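PDB 1USY: ATP phosphoribosyltransferase regulatory subunit from Thermotoga maritima, which is probably required for the first step of histidine biosynthesis and may allow ATP phosphoribosyltransferase to be feedback-regulated by histidine. Local coordinates for residues L107-E115 against S207-F216; S247-E255 against G263-E271. All coordinates share one frame; numbering follows the deposited sequence.

Contact 1 of 2, residues L107-E115 against S207-F216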
ATOM      1  N   LEU B 107      23.953 -14.325  33.747  1.00 16.26           N
ATOM      2  CA  LEU B 107      23.978 -15.766  34.048  1.00 22.15           C
ATOM      3  C   LEU B 107      22.602 -16.420  34.263  1.00 22.24           C
ATOM      4  O   LEU B 107      22.372 -17.519  33.780  1.00 25.18           O
ATOM      5  CB  LEU B 107      24.917 -16.074  35.205  1.00 23.15           C
ATOM      6  CG  LEU B 107      26.338 -15.507  35.020  1.00 28.88           C
ATOM      7  CD1 LEU B 107      27.082 -15.386  36.369  1.00 30.22           C
ATOM      8  CD2 LEU B 107      27.135 -16.326  34.007  1.00 21.70           C
ATOM      9  N   GLU B 108      21.693 -15.722  34.947  1.00 25.00           N
ATOM     10  CA  GLU B 108      20.319 -16.161  35.142  1.00 25.89           C
ATOM     11  C   GLU B 108      19.596 -16.334  33.802  1.00 25.22           C
ATOM     12  O   GLU B 108      18.916 -17.347  33.584  1.00 27.55           O
ATOM     13  CB  GLU B 108      19.582 -15.182  36.060  1.00 28.44           C
ATOM     14  CG  GLU B 108      18.072 -15.352  36.090  1.00 29.29           C
ATOM     15  CD  GLU B 108      17.465 -14.963  37.420  1.00 38.08           C
ATOM     16  OE1 GLU B 108      17.639 -15.719  38.403  1.00 39.28           O
ATOM     17  OE2 GLU B 108      16.800 -13.911  37.487  1.00 37.43           O
ATOM     18  N   VAL B 109      19.751 -15.366  32.901  1.00 25.02           N
ATOM     19  CA  VAL B 109      19.220 -15.526  31.539  1.00 24.80           C
ATOM     20  C   VAL B 109      19.809 -16.776  30.899  1.00 25.31           C
ATOM     21  O   VAL B 109      19.078 -17.673  30.510  1.00 29.31           O
ATOM     22  CB  VAL B 109      19.468 -14.297  30.645  1.00 25.29           C
ATOM     23  CG1 VAL B 109      19.016 -14.591  29.180  1.00 22.46           C
ATOM     24  CG2 VAL B 109      18.768 -13.055  31.235  1.00 10.77           C
ATOM     25  N   LEU B 110      21.132 -16.856  30.847  1.00 25.31           N
ATOM     26  CA  LEU B 110      21.797 -17.993  30.225  1.00 22.22           C
ATOM     27  C   LEU B 110      21.256 -19.276  30.784  1.00 23.72           C
ATOM     28  O   LEU B 110      21.047 -20.242  30.056  1.00 28.39           O
ATOM     29  CB  LEU B 110      23.291 -17.967  30.518  1.00 25.01           C
ATOM     30  CG  LEU B 110      24.237 -17.457  29.436  1.00 26.29           C
ATOM     31  CD1 LEU B 110      25.588 -17.782  29.919  1.00 26.28           C
ATOM     32  CD2 LEU B 110      23.961 -18.081  28.097  1.00 14.22           C
ATOM     33  N   GLU B 111      21.025 -19.292  32.083  1.00 20.89           N
ATOM     34  CA  GLU B 111      20.757 -20.541  32.733  1.00 24.70           C
ATOM     35  C   GLU B 111      19.414 -21.067  32.260  1.00 25.20           C
ATOM     36  O   GLU B 111      19.307 -22.243  31.914  1.00 25.28           O
ATOM     37  CB  GLU B 111      20.934 -20.423  34.251  1.00 27.53           C
ATOM     38  CG  GLU B 111      19.698 -20.637  35.106  1.00 40.84           C
ATOM     39  CD  GLU B 111      19.222 -22.070  35.077  1.00 49.21           C
ATOM     40  OE1 GLU B 111      20.076 -22.972  35.279  1.00 59.51           O
ATOM     41  OE2 GLU B 111      18.005 -22.290  34.831  1.00 49.24           O
ATOM     42  N   ILE B 112      18.420 -20.184  32.159  1.00 24.72           N
ATOM     43  CA  ILE B 112      17.110 -20.552  31.604  1.00 23.63           C
ATOM     44  C   ILE B 112      17.150 -20.949  30.102  1.00 19.43           C
ATOM     45  O   ILE B 112      16.596 -21.977  29.741  1.00 22.21           O
ATOM     46  CB  ILE B 112      16.092 -19.423  31.852  1.00 22.38           C
ATOM     47  CG1 ILE B 112      15.952 -19.155  33.332  1.00 15.35           C
ATOM     48  CG2 ILE B 112      14.735 -19.739  31.257  1.00 20.34           C
ATOM     49  CD1 ILE B 112      15.258 -17.851  33.616  1.00 18.55           C
ATOM     50  N   ILE B 113      17.801 -20.152  29.257  1.00 18.41           N
ATOM     51  CA  ILE B 113      17.860 -20.447  27.828  1.00 21.17           C
ATOM     52  C   ILE B 113      18.582 -21.787  27.613  1.00 21.71           C
ATOM     53  O   ILE B 113      18.076 -22.657  26.915  1.00 22.17           O
ATOM     54  CB  ILE B 113      18.551 -19.303  26.997  1.00 21.08           C
ATOM     55  CG1 ILE B 113      17.742 -18.000  26.912  1.00 19.55           C
ATOM     56  CG2 ILE B 113      18.807 -19.761  25.561  1.00 19.35           C
ATOM     57  CD1 ILE B 113      16.341 -18.075  27.277  1.00 24.65           C
ATOM     58  N   VAL B 114      19.756 -21.953  28.220  1.00 20.86           N
ATOM     59  CA  VAL B 114      20.517 -23.196  28.068  1.00 17.18           C
ATOM     60  C   VAL B 114      19.704 -24.380  28.590  1.00 23.03           C
ATOM     61  O   VAL B 114      19.555 -25.391  27.877  1.00 25.27           O
ATOM     62  CB  VAL B 114      21.907 -23.149  28.797  1.00 16.04           C
ATOM     63  CG1 VAL B 114      22.544 -24.545  28.933  1.00 11.33           C
ATOM     64  CG2 VAL B 114      22.863 -22.181  28.111  1.00  7.25           C
ATOM     65  N   GLU B 115      19.196 -24.279  29.824  1.00 23.29           N
ATOM     66  CA  GLU B 115      18.416 -25.388  30.395  1.00 25.28           C
ATOM     67  C   GLU B 115      17.230 -25.718  29.491  1.00 30.04           C
ATOM     68  O   GLU B 115      16.931 -26.920  29.260  1.00 27.80           O
ATOM     69  CB  GLU B 115      17.907 -25.087  31.791  1.00 23.89           C
ATOM     70  CG  GLU B 115      17.039 -26.195  32.352  1.00 25.94           C
ATOM     71  CD  GLU B 115      16.464 -25.861  33.701  1.00 32.93           C
ATOM     72  OE1 GLU B 115      16.970 -24.939  34.355  1.00 39.48           O
ATOM     73  OE2 GLU B 115      15.501 -26.530  34.127  1.00 47.21           O
ATOM     74  N   SER B 207      33.790 -16.745  34.136  1.00 23.65           N
ATOM     75  CA  SER B 207      32.710 -16.948  35.096  1.00 24.40           C
ATOM     76  C   SER B 207      31.504 -17.572  34.378  1.00 26.00           C
ATOM     77  O   SER B 207      30.789 -18.407  34.949  1.00 27.34           O
ATOM     78  CB  SER B 207      32.365 -15.631  35.802  1.00 22.80           C
ATOM     79  OG  SER B 207      31.031 -15.664  36.301  1.00 29.04           O
ATOM     80  N   ALA B 208      31.297 -17.178  33.121  1.00 24.10           N
ATOM     81  CA  ALA B 208      30.236 -17.766  32.298  1.00 25.15           C
ATOM     82  C   ALA B 208      30.540 -19.251  32.030  1.00 21.81           C
ATOM     83  O   ALA B 208      29.774 -20.126  32.429  1.00 21.63           O
ATOM     84  CB  ALA B 208      30.039 -16.956  30.975  1.00 22.67           C
ATOM     85  N   SER B 209      31.661 -19.527  31.367  1.00 23.09           N
ATOM     86  CA  SER B 209      32.159 -20.899  31.155  1.00 22.87           C
ATOM     87  C   SER B 209      31.989 -21.786  32.397  1.00 22.60           C
ATOM     88  O   SER B 209      31.401 -22.869  32.305  1.00 22.94           O
ATOM     89  CB  SER B 209      33.644 -20.859  30.819  1.00 22.96           C
ATOM     90  OG  SER B 209      33.842 -20.205  29.587  1.00 36.54           O
ATOM     91  N   SER B 210      32.494 -21.310  33.531  1.00 13.42           N
ATOM     92  CA  SER B 210      32.408 -22.029  34.809  1.00 20.07           C
ATOM     93  C   SER B 210      30.969 -22.304  35.180  1.00 23.80           C
ATOM     94  O   SER B 210      30.562 -23.451  35.392  1.00 27.49           O
ATOM     95  CB  SER B 210      33.012 -21.199  35.938  1.00 18.23           C
ATOM     96  OG  SER B 210      34.371 -21.537  36.117  1.00 24.48           O
ATOM     97  N   PHE B 211      30.221 -21.244  35.255  1.00 25.92           N
ATOM     98  CA  PHE B 211      28.826 -21.336  35.625  1.00 28.50           C
ATOM     99  C   PHE B 211      28.116 -22.407  34.780  1.00 28.57           C
ATOM    100  O   PHE B 211      27.452 -23.303  35.308  1.00 32.03           O
ATOM    101  CB  PHE B 211      28.127 -19.995  35.433  1.00 23.83           C
ATOM    102  CG  PHE B 211      26.650 -20.061  35.805  1.00 25.10           C
ATOM    103  CD1 PHE B 211      25.699 -20.259  34.808  1.00 22.11           C
ATOM    104  CD2 PHE B 211      26.253 -19.925  37.143  1.00 26.59           C
ATOM    105  CE1 PHE B 211      24.346 -20.326  35.138  1.00 24.06           C
ATOM    106  CE2 PHE B 211      24.897 -19.992  37.475  1.00 28.65           C
ATOM    107  CZ  PHE B 211      23.942 -20.192  36.472  1.00 27.99           C
ATOM    108  N   LEU B 212      28.267 -22.311  33.471  1.00 28.30           N
ATOM    109  CA  LEU B 212      27.610 -23.256  32.543  1.00 30.02           C
ATOM    110  C   LEU B 212      28.153 -24.695  32.706  1.00 29.70           C
ATOM    111  O   LEU B 212      27.387 -25.665  32.773  1.00 29.62           O
ATOM    112  CB  LEU B 212      27.825 -22.822  31.087  1.00 26.14           C
ATOM    113  CG  LEU B 212      27.074 -21.528  30.723  1.00 29.63           C
ATOM    114  CD1 LEU B 212      27.069 -21.243  29.218  1.00 29.30           C
ATOM    115  CD2 LEU B 212      25.598 -21.542  31.145  1.00 35.04           C
ATOM    116  N   GLN B 213      29.466 -24.817  32.773  1.00 29.42           N
ATOM    117  CA  GLN B 213      30.125 -26.135  32.895  1.00 30.20           C
ATOM    118  C   GLN B 213      29.681 -26.889  34.159  1.00 27.09           C
ATOM    119  O   GLN B 213      29.366 -28.086  34.118  1.00 29.92           O
ATOM    120  CB  GLN B 213      31.642 -25.982  32.944  1.00 29.62           C
ATOM    121  CG  GLN B 213      32.318 -26.474  31.662  1.00 33.26           C
ATOM    122  CD  GLN B 213      33.808 -26.153  31.610  1.00 39.51           C
ATOM    123  OE1 GLN B 213      34.341 -25.558  32.547  1.00 42.97           O
ATOM    124  NE2 GLN B 213      34.520 -26.517  30.559  1.00 47.32           N
ATOM    125  N   GLU B 214      29.650 -26.202  35.281  1.00 26.54           N
ATOM    126  CA  GLU B 214      29.257 -26.853  36.536  1.00 28.68           C
ATOM    127  C   GLU B 214      27.798 -27.326  36.544  1.00 31.84           C
ATOM    128  O   GLU B 214      27.500 -28.465  36.925  1.00 31.58           O
ATOM    129  CB  GLU B 214      29.361 -25.956  37.747  1.00 25.40           C
ATOM    130  N   LYS B 215      26.920 -26.434  36.126  1.00 32.07           N
ATOM    131  CA  LYS B 215      25.462 -26.687  36.113  1.00 31.51           C
ATOM    132  C   LYS B 215      25.033 -27.550  34.920  1.00 25.54           C
ATOM    133  O   LYS B 215      24.031 -28.294  35.006  1.00 23.64           O
ATOM    134  CB  LYS B 215      24.717 -25.361  36.045  1.00 33.65           C
ATOM    135  CG  LYS B 215      23.228 -25.511  36.309  1.00 39.50           C
ATOM    136  CD  LYS B 215      22.773 -24.848  37.604  1.00 48.50           C
ATOM    137  CE  LYS B 215      21.336 -25.207  37.942  1.00 52.64           C
ATOM    138  NZ  LYS B 215      20.710 -26.040  36.902  1.00 53.35           N
ATOM    139  N   PHE B 216      25.674 -27.557  33.771  1.00 22.62           N
ATOM    140  CA  PHE B 216      25.273 -28.388  32.629  1.00 27.76           C
ATOM    141  C   PHE B 216      26.379 -29.326  32.152  1.00 26.04           C
ATOM    142  O   PHE B 216      27.074 -29.022  31.191  1.00 31.95           O
ATOM    143  CB  PHE B 216      24.783 -27.500  31.483  1.00 23.72           C
ATOM    144  CG  PHE B 216      23.695 -26.584  31.890  1.00 22.72           C
ATOM    145  CD1 PHE B 216      23.964 -25.260  32.166  1.00 23.56           C
ATOM    146  CD2 PHE B 216      22.399 -27.054  32.026  1.00 22.74           C
ATOM    147  CE1 PHE B 216      22.940 -24.395  32.535  1.00 25.08           C
ATOM    148  CE2 PHE B 216      21.378 -26.203  32.399  1.00 23.51           C
ATOM    149  CZ  PHE B 216      21.650 -24.871  32.660  1.00 26.56           C
TER
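Phe211 holds CG opposite its backbone N (chi1 180°), which carries the ring across to helix 107-115 and places one face against Leu107. Phe216 uses a different first torsion, CG anti to its carbonyl carbon (chi1 -55°), and its ring meets Val114. Both contacts are CH-pi: Leu107 CB sits 4.2 Å from the Phe211 ring centroid, and Val114 CG1 lies 3.5 Å from that of Phe216, each over the centre of a face. Lys215 CG leans on the opposite face of Phe216, toward the rim, while Glu111 CB comes in at the edge of the Phe211 ring, 3.5 Å from its CE1. Deeper in, Leu110 and Leu212 cross at about a right angle, CD1 to CD1 at 3.8 Å, and continue the apolar layer down to Phe239 and Val221. The two segments, parts of helices 103-120 and 199-215, run in the same general direction at 39° and pack side by side against the mixed sheet of the class II aminoacyl-tRNA synthetase-like domain. The bent chain of the buried Glu111 carries its carboxylate out to the exposed Lys215, OE1 to NZ at 3.5 Å, a salt bridge. Glu115 pairs through OE2 with Lys15. The interface thus joins an apolar, ring-based interior to a charged flank, where the two lysines probably offset the negative charge of the neighbouring Glu111 and Glu115 carboxylates.

Contact 2 of 2, residues S247-E255 against G263-E271; sequences SRLVAAGGE and GVGGSIFLE
Gly253 and Gly266 face each other as a non-hydrogen-bonded antiparallel pair with their CA atoms 3.7 Å apart, and here the two strands are at their tightest. A CB on Gly253 would run into Gly265 O and Gly266 CA, and Gly254 has backbone angles that a side chain would not readily tolerate. Next to this pair, Gly254 N donates to Gly265 O at 2.7 Å, nearly along the C=O axis; the return bond from Gly265 N to Gly254 O is longer, 3.2 Å. Ala252 and Ser267 exchange a second pair of backbone bonds, and Phe269 N donates to Val250 O at 2.9 Å. The strands form a beta hairpin in the middle of the mixed sheet of the class II aminoacyl-tRNA synthetase fold, and Val250 and Ala251, both opposite Ile241, make a classic bulge. On the face that carries Ala251 and Ile268, whose CB and CG1 meet at 4.0 Å, helix 103-120 closes over the hairpin. The other face is looser and partly open to solvent. There, with CG anti to its carbonyl carbon (chi1 -37°), the Phe269 ring reaches back across strand 248-255, CD2 3.5 Å from Val250 O, CE2 3.9 Å from Leu249 CD2 and CZ 4.3 Å from Ala252 CB. Cutting Phe269 back to an alanine would probably take from Leu249 and Ala252 the ring they pack on across the hairpin and open a gap over the Val250 carbonyl. Ser267 OG is hydrogen-bonded to Gln92 of the adjacent strand 86-98 and to Tyr75 of strand 71-83 beyond it.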
ATOM      1  N   SER B 247      21.282 -30.468  13.582  1.00 29.18           N
ATOM      2  CA  SER B 247      22.291 -29.585  12.985  1.00 28.06           C
ATOM      3  C   SER B 247      21.718 -28.208  12.673  1.00 25.48           C
ATOM      4  O   SER B 247      21.635 -27.815  11.503  1.00 22.65           O
ATOM      5  CB  SER B 247      22.928 -30.215  11.729  1.00 33.51           C
ATOM      6  OG  SER B 247      24.073 -29.484  11.273  1.00 28.10           O
ATOM      7  N   ARG B 248      21.289 -27.494  13.721  1.00 27.42           N
ATOM      8  CA  ARG B 248      20.859 -26.101  13.608  1.00 29.97           C
ATOM      9  C   ARG B 248      21.215 -25.236  14.813  1.00 30.13           C
ATOM     10  O   ARG B 248      21.430 -25.765  15.906  1.00 31.49           O
ATOM     11  CB  ARG B 248      19.365 -25.942  13.297  1.00 36.69           C
ATOM     12  CG  ARG B 248      18.524 -27.183  13.142  1.00 49.49           C
ATOM     13  CD  ARG B 248      17.018 -26.891  13.071  1.00 62.08           C
ATOM     14  NE  ARG B 248      16.668 -25.937  12.005  1.00 65.39           N
ATOM     15  CZ  ARG B 248      15.602 -26.038  11.211  1.00 66.70           C
ATOM     16  NH1 ARG B 248      14.744 -27.049  11.340  1.00 67.57           N
ATOM     17  NH2 ARG B 248      15.392 -25.120  10.280  1.00 67.50           N
ATOM     18  N   LEU B 249      21.287 -23.912  14.568  1.00 24.97           N
ATOM     19  CA  LEU B 249      21.412 -22.875  15.575  1.00 25.99           C
ATOM     20  C   LEU B 249      20.066 -22.772  16.237  1.00 28.19           C
ATOM     21  O   LEU B 249      19.056 -22.606  15.568  1.00 32.15           O
ATOM     22  CB  LEU B 249      21.696 -21.543  14.898  1.00 28.13           C
ATOM     23  CG  LEU B 249      22.409 -20.373  15.597  1.00 34.08           C
ATOM     24  CD1 LEU B 249      22.469 -19.153  14.656  1.00 40.32           C
ATOM     25  CD2 LEU B 249      21.760 -19.946  16.869  1.00 39.13           C
ATOM     26  N   VAL B 250      20.050 -22.807  17.555  1.00 29.25           N
ATOM     27  CA  VAL B 250      18.819 -23.088  18.290  1.00 28.70           C
ATOM     28  C   VAL B 250      18.473 -21.967  19.292  1.00 24.27           C
ATOM     29  O   VAL B 250      17.344 -21.840  19.718  1.00 20.77           O
ATOM     30  CB  VAL B 250      18.985 -24.489  18.909  1.00 28.75           C
ATOM     31  CG1 VAL B 250      18.524 -24.571  20.328  1.00 31.53           C
ATOM     32  CG2 VAL B 250      18.330 -25.511  18.004  1.00 24.96           C
ATOM     33  N   ALA B 251      19.446 -21.124  19.608  1.00 18.11           N
ATOM     34  CA  ALA B 251      19.280 -20.096  20.617  1.00 19.26           C
ATOM     35  C   ALA B 251      20.390 -19.069  20.427  1.00 16.36           C
ATOM     36  O   ALA B 251      21.420 -19.387  19.861  1.00 23.30           O
ATOM     37  CB  ALA B 251      19.347 -20.738  22.003  1.00 13.70           C
ATOM     38  N   ALA B 252      20.165 -17.830  20.845  1.00 21.81           N
ATOM     39  CA  ALA B 252      21.156 -16.740  20.730  1.00 20.00           C
ATOM     40  C   ALA B 252      20.687 -15.643  21.634  1.00 25.43           C
ATOM     41  O   ALA B 252      19.466 -15.426  21.736  1.00 27.75           O
ATOM     42  CB  ALA B 252      21.280 -16.203  19.315  1.00 24.81           C
ATOM     43  N   GLY B 253      21.652 -14.979  22.284  1.00 19.23           N
ATOM     44  CA  GLY B 253      21.400 -13.893  23.191  1.00 22.69           C
ATOM     45  C   GLY B 253      22.641 -13.093  23.506  1.00 22.15           C
ATOM     46  O   GLY B 253      23.619 -13.210  22.792  1.00 21.78           O
ATOM     47  N   GLY B 254      22.585 -12.244  24.533  1.00 16.59           N
ATOM     48  CA  GLY B 254      23.756 -11.478  24.917  1.00 12.36           C
ATOM     49  C   GLY B 254      23.533 -10.200  25.676  1.00 16.15           C
ATOM     50  O   GLY B 254      22.424  -9.738  25.836  1.00 16.13           O
ATOM     51  N   GLU B 255      24.626  -9.629  26.166  1.00 21.12           N
ATOM     52  CA  GLU B 255      24.611  -8.319  26.795  1.00 15.76           C
ATOM     53  C   GLU B 255      24.624  -7.206  25.738  1.00 20.99           C
ATOM     54  O   GLU B 255      25.252  -7.338  24.678  1.00 18.21           O
ATOM     55  CB  GLU B 255      25.809  -8.191  27.718  1.00 17.54           C
ATOM     56  CG  GLU B 255      25.725  -9.116  28.926  1.00 24.05           C
ATOM     57  CD  GLU B 255      26.979  -9.107  29.812  1.00 25.04           C
ATOM     58  OE1 GLU B 255      26.869  -9.489  30.991  1.00 25.12           O
ATOM     59  OE2 GLU B 255      28.078  -8.754  29.337  1.00 21.80           O
ATOM     60  N   GLY B 263      21.370  -3.997  29.299  1.00 26.36           N
ATOM     61  CA  GLY B 263      20.457  -5.127  29.431  1.00 27.83           C
ATOM     62  C   GLY B 263      21.031  -6.417  28.878  1.00 24.97           C
ATOM     63  O   GLY B 263      22.058  -6.385  28.233  1.00 23.59           O
ATOM     64  N   VAL B 264      20.377  -7.547  29.159  1.00 27.80           N
ATOM     65  CA  VAL B 264      20.718  -8.851  28.586  1.00 25.73           C
ATOM     66  C   VAL B 264      19.433  -9.483  28.124  1.00 24.48           C
ATOM     67  O   VAL B 264      18.362  -9.239  28.700  1.00 20.63           O
ATOM     68  CB  VAL B 264      21.182  -9.893  29.621  1.00 27.96           C
ATOM     69  CG1 VAL B 264      22.319 -10.786  29.075  1.00 33.19           C
ATOM     70  CG2 VAL B 264      21.417  -9.316  30.976  1.00 28.18           C
ATOM     71  N   GLY B 265      19.564 -10.380  27.161  1.00 21.07           N
ATOM     72  CA  GLY B 265      18.427 -11.074  26.627  1.00 24.24           C
ATOM     73  C   GLY B 265      18.897 -12.296  25.917  1.00 24.09           C
ATOM     74  O   GLY B 265      20.082 -12.442  25.651  1.00 30.20           O
ATOM     75  N   GLY B 266      17.949 -13.165  25.606  1.00 25.44           N
ATOM     76  CA  GLY B 266      18.221 -14.437  24.997  1.00 24.39           C
ATOM     77  C   GLY B 266      16.927 -14.873  24.373  1.00 27.13           C
ATOM     78  O   GLY B 266      15.864 -14.524  24.851  1.00 25.41           O
ATOM     79  N   SER B 267      17.059 -15.669  23.322  1.00 30.74           N
ATOM     80  CA  SER B 267      15.985 -16.124  22.476  1.00 30.30           C
ATOM     81  C   SER B 267      16.209 -17.589  22.213  1.00 31.44           C
ATOM     82  O   SER B 267      17.354 -18.031  22.034  1.00 32.60           O
ATOM     83  CB  SER B 267      16.086 -15.415  21.120  1.00 32.18           C
ATOM     84  OG  SER B 267      15.107 -14.407  20.992  1.00 37.55           O
ATOM     85  N   ILE B 268      15.122 -18.339  22.123  1.00 26.55           N
ATOM     86  CA  ILE B 268      15.186 -19.649  21.546  1.00 17.94           C
ATOM     87  C   ILE B 268      14.305 -19.746  20.312  1.00 23.90           C
ATOM     88  O   ILE B 268      13.175 -19.217  20.295  1.00 22.44           O
ATOM     89  CB  ILE B 268      14.742 -20.685  22.534  1.00 22.64           C
ATOM     90  CG1 ILE B 268      15.747 -20.840  23.651  1.00 19.60           C
ATOM     91  CG2 ILE B 268      14.501 -22.033  21.820  1.00 23.89           C
ATOM     92  CD1 ILE B 268      15.143 -21.432  24.853  1.00 19.89           C
ATOM     93  N   PHE B 269      14.814 -20.464  19.307  1.00 22.51           N
ATOM     94  CA  PHE B 269      14.065 -20.782  18.088  1.00 27.00           C
ATOM     95  C   PHE B 269      13.434 -22.191  18.051  1.00 30.17           C
ATOM     96  O   PHE B 269      14.146 -23.191  17.923  1.00 34.37           O
ATOM     97  CB  PHE B 269      14.963 -20.547  16.875  1.00 24.06           C
ATOM     98  CG  PHE B 269      15.891 -19.351  17.017  1.00 26.91           C
ATOM     99  CD1 PHE B 269      15.388 -18.047  17.015  1.00 23.12           C
ATOM    100  CD2 PHE B 269      17.285 -19.537  17.147  1.00 30.88           C
ATOM    101  CE1 PHE B 269      16.243 -16.911  17.142  1.00 22.24           C
ATOM    102  CE2 PHE B 269      18.170 -18.434  17.273  1.00 24.05           C
ATOM    103  CZ  PHE B 269      17.627 -17.095  17.277  1.00 31.32           C
ATOM    104  N   LEU B 270      12.115 -22.299  18.211  1.00 29.37           N
ATOM    105  CA  LEU B 270      11.473 -23.567  17.887  1.00 35.38           C
ATOM    106  C   LEU B 270      11.126 -23.436  16.418  1.00 40.64           C
ATOM    107  O   LEU B 270      11.182 -24.385  15.660  1.00 42.43           O
ATOM    108  CB  LEU B 270      10.181 -23.760  18.678  1.00 37.54           C
ATOM    109  CG  LEU B 270      10.000 -23.562  20.176  1.00 30.72           C
ATOM    110  CD1 LEU B 270       8.569 -23.925  20.413  1.00 30.59           C
ATOM    111  CD2 LEU B 270      10.937 -24.440  21.057  1.00 27.35           C
ATOM    112  N   GLU B 271      10.706 -22.217  16.067  1.00 50.20           N
ATOM    113  CA  GLU B 271      10.651 -21.668  14.704  1.00 54.34           C
ATOM    114  C   GLU B 271       9.744 -22.376  13.707  1.00 53.46           C
ATOM    115  O   GLU B 271       8.941 -23.240  14.093  1.00 55.77           O
ATOM    116  CB  GLU B 271      12.073 -21.496  14.142  1.00 57.04           C
ATOM    117  CG  GLU B 271      12.801 -20.325  14.759  1.00 64.92           C
ATOM    118  CD  GLU B 271      13.677 -19.581  13.774  1.00 76.67           C
ATOM    119  OE1 GLU B 271      13.797 -18.329  13.902  1.00 82.62           O
ATOM    120  OE2 GLU B 271      14.254 -20.240  12.878  1.00 81.54           O
TER

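From the N terminus, helix 103-120 follows the long hairpin of strands 71-83 and 86-98. The chain then adds strand 125-131 and a helical stretch that carries the residues of the histidine pocket, before helix 199-215 returns and contact 1 closes this mostly helical loop of 91 residues. Contact 2 opens only afterwards and closes a short hairpin turn, so the two lie in series and neither nests nor crosses. They still meet in space, their centres 14 Å apart: Ile113 CG2 packs on Ala251 CB at 3.7 Å, and Val109 lies against Gly265 and Gly266. Helix 103-120 thereby bridges helix 199-215 and the middle of the central sheet.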